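Local structure of conserved hypothetical protein (Streptococcus pneumoniae, 2GK4) at residues A[99-104]-A[123-128]. The protein is of unknown function but, as a DNA/pantothenate metabolism flavoprotein, probably acts in coenzyme A biosynthesis and may bind a nucleotide on its Rossmann-like alpha-beta-alpha sandwich. Numbering follows the deposited sequence.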
loop_
_atom_site.group_PDB
_atom_site.type_symbol
_atom_site.label_atom_id
_atom_site.label_comp_id
_atom_site.label_asym_id
_atom_site.label_seq_id
_atom_site.Cartn_x
_atom_site.Cartn_y
_atom_site.Cartn_z
ATOM N N PRO A 99 10.040 7.903 -3.823
ATOM C CA PRO A 99 10.039 9.130 -3.041
ATOM C C PRO A 99 11.439 9.649 -2.737
ATOM O O PRO A 99 12.357 8.860 -2.450
ATOM C CB PRO A 99 9.366 8.700 -1.728
ATOM C CG PRO A 99 8.428 7.638 -2.142
ATOM C CD PRO A 99 9.227 6.849 -3.164
ATOM N N VAL A 100 11.604 10.976 -2.810
ATOM C CA VAL A 100 12.848 11.600 -2.405
ATOM C C VAL A 100 12.605 12.556 -1.230
ATOM O O VAL A 100 13.269 12.467 -0.184
ATOM C CB VAL A 100 13.526 12.354 -3.585
ATOM C CG1 VAL A 100 14.759 13.151 -3.091
ATOM C CG2 VAL A 100 13.937 11.369 -4.670
ATOM N N TYR A 101 11.614 13.425 -1.381
ATOM C CA TYR A 101 11.412 14.514 -0.432
ATOM C C TYR A 101 9.949 14.888 -0.369
ATOM O O TYR A 101 9.305 15.071 -1.398
ATOM C CB TYR A 101 12.234 15.719 -0.871
ATOM C CG TYR A 101 12.248 16.878 0.096
ATOM C CD1 TYR A 101 11.637 18.080 -0.235
ATOM C CD2 TYR A 101 12.907 16.787 1.324
ATOM C CE1 TYR A 101 11.672 19.180 0.647
ATOM C CE2 TYR A 101 12.953 17.885 2.206
ATOM C CZ TYR A 101 12.322 19.071 1.858
ATOM O OH TYR A 101 12.361 20.178 2.707
HETATM N N MSE A 102 9.433 14.997 0.852
HETATM C CA MSE A 102 8.029 15.295 1.092
HETATM C C MSE A 102 7.957 16.565 1.925
HETATM O O MSE A 102 8.607 16.665 2.965
HETATM C CB MSE A 102 7.396 14.135 1.868
HETATM C CG MSE A 102 6.059 14.429 2.539
HETATM SE SE MSE A 102 4.592 13.898 1.423
HETATM C CE MSE A 102 4.407 15.267 0.543
ATOM N N THR A 103 7.187 17.543 1.473
ATOM C CA THR A 103 7.135 18.831 2.175
ATOM C C THR A 103 5.765 19.515 2.028
ATOM O O THR A 103 4.879 18.989 1.372
ATOM C CB THR A 103 8.293 19.770 1.717
ATOM O OG1 THR A 103 8.471 20.836 2.657
ATOM C CG2 THR A 103 8.026 20.355 0.334
ATOM N N GLY A 104 5.613 20.681 2.656
ATOM C CA GLY A 104 4.375 21.489 2.552
ATOM C C GLY A 104 4.377 22.332 1.284
ATOM O O GLY A 104 5.437 22.666 0.749
ATOM N N HIS A 123 14.034 14.906 6.785
ATOM C CA HIS A 123 14.233 15.538 8.102
ATOM C C HIS A 123 14.478 17.051 8.031
ATOM O O HIS A 123 14.461 17.732 9.060
ATOM C CB HIS A 123 15.358 14.845 8.895
ATOM C CG HIS A 123 16.699 14.892 8.225
ATOM N ND1 HIS A 123 17.484 16.028 8.201
ATOM C CD2 HIS A 123 17.400 13.937 7.567
ATOM C CE1 HIS A 123 18.604 15.772 7.548
ATOM N NE2 HIS A 123 18.574 14.511 7.148
ATOM N N GLN A 124 14.716 17.565 6.824
ATOM C CA GLN A 124 14.895 18.998 6.594
ATOM C C GLN A 124 13.563 19.713 6.311
ATOM O O GLN A 124 13.501 20.952 6.308
ATOM C CB GLN A 124 15.835 19.237 5.406
ATOM C CG GLN A 124 17.176 18.523 5.477
ATOM C CD GLN A 124 18.082 18.879 4.310
ATOM O OE1 GLN A 124 18.409 18.031 3.482
ATOM N NE2 GLN A 124 18.487 20.152 4.235
ATOM N N ALA A 125 12.513 18.936 6.071
ATOM C CA ALA A 125 11.267 19.457 5.515
ATOM C C ALA A 125 10.450 20.327 6.466
ATOM O O ALA A 125 10.364 20.055 7.667
ATOM C CB ALA A 125 10.417 18.338 4.978
ATOM N N LYS A 126 9.857 21.375 5.899
ATOM C CA LYS A 126 8.883 22.212 6.596
ATOM C C LYS A 126 7.473 21.683 6.302
ATOM O O LYS A 126 6.847 22.068 5.304
ATOM C CB LYS A 126 9.028 23.666 6.142
ATOM C CG LYS A 126 10.473 24.132 6.014
ATOM C CD LYS A 126 10.548 25.613 5.703
ATOM C CE LYS A 126 11.985 26.062 5.582
ATOM N NZ LYS A 126 12.075 27.545 5.553
ATOM N N ILE A 127 7.009 20.784 7.171
ATOM C CA ILE A 127 5.727 20.077 7.044
ATOM C C ILE A 127 4.965 20.109 8.362
ATOM O O ILE A 127 5.557 19.898 9.422
ATOM C CB ILE A 127 5.904 18.556 6.729
ATOM C CG1 ILE A 127 7.341 18.095 6.992
ATOM C CG2 ILE A 127 5.428 18.211 5.326
ATOM C CD1 ILE A 127 7.455 16.645 7.439
ATOM N N SER A 128 3.655 20.347 8.281
ATOM C CA SER A 128 2.778 20.401 9.455
ATOM C C SER A 128 1.381 19.873 9.124
ATOM O O SER A 128 0.961 19.897 7.965
ATOM C CB SER A 128 2.656 21.840 9.974
ATOM O OG SER A 128 3.901 22.518 9.942
#
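Ala125 lays its methyl group obliquely against the phenol end of Tyr101, with Ala125 CB 3.7 Å from Tyr101 CZ. With CG anti to the backbone N (chi1 -174°), the Tyr101 ring starts out beside its own carbonyl carbon; its hydroxyl reaches the loop, Tyr101 OH lying 3.1 Å from Ala125 CA. That hydroxyl is hydrogen-bonded to the carboxylate of Glu107, in the helix that follows the strand, and the ring meets that of Phe117 with the two planes nearly parallel. Ala125 CB also sits against the strand backbone, 3.2 Å from Met102 O, and has Thr103 CB as a further neighbour at 4.1 Å. The strand belongs to a two-stranded antiparallel ribbon, 97-104 with 133-140, that projects well away from the centre of the chain; a classic beta bulge at Val100 and Tyr101 faces Phe137 across it. Loop 123-128 packs beside the end of strand 97-104, where Gly104, the N-cap residue of helix 105-110, donates its backbone N-H to Lys126 O at 3.2 Å; the bond is bent to 143° at the hydrogen, and the donor lies above the carbonyl plane. Next to it, Ile127 rests its CG2 branch on the backbone of Thr103, 3.6 Å from Thr103 C, and its side chain also touches Gln134 of the partner strand. Met102 packs on Leu138 of the second subunit.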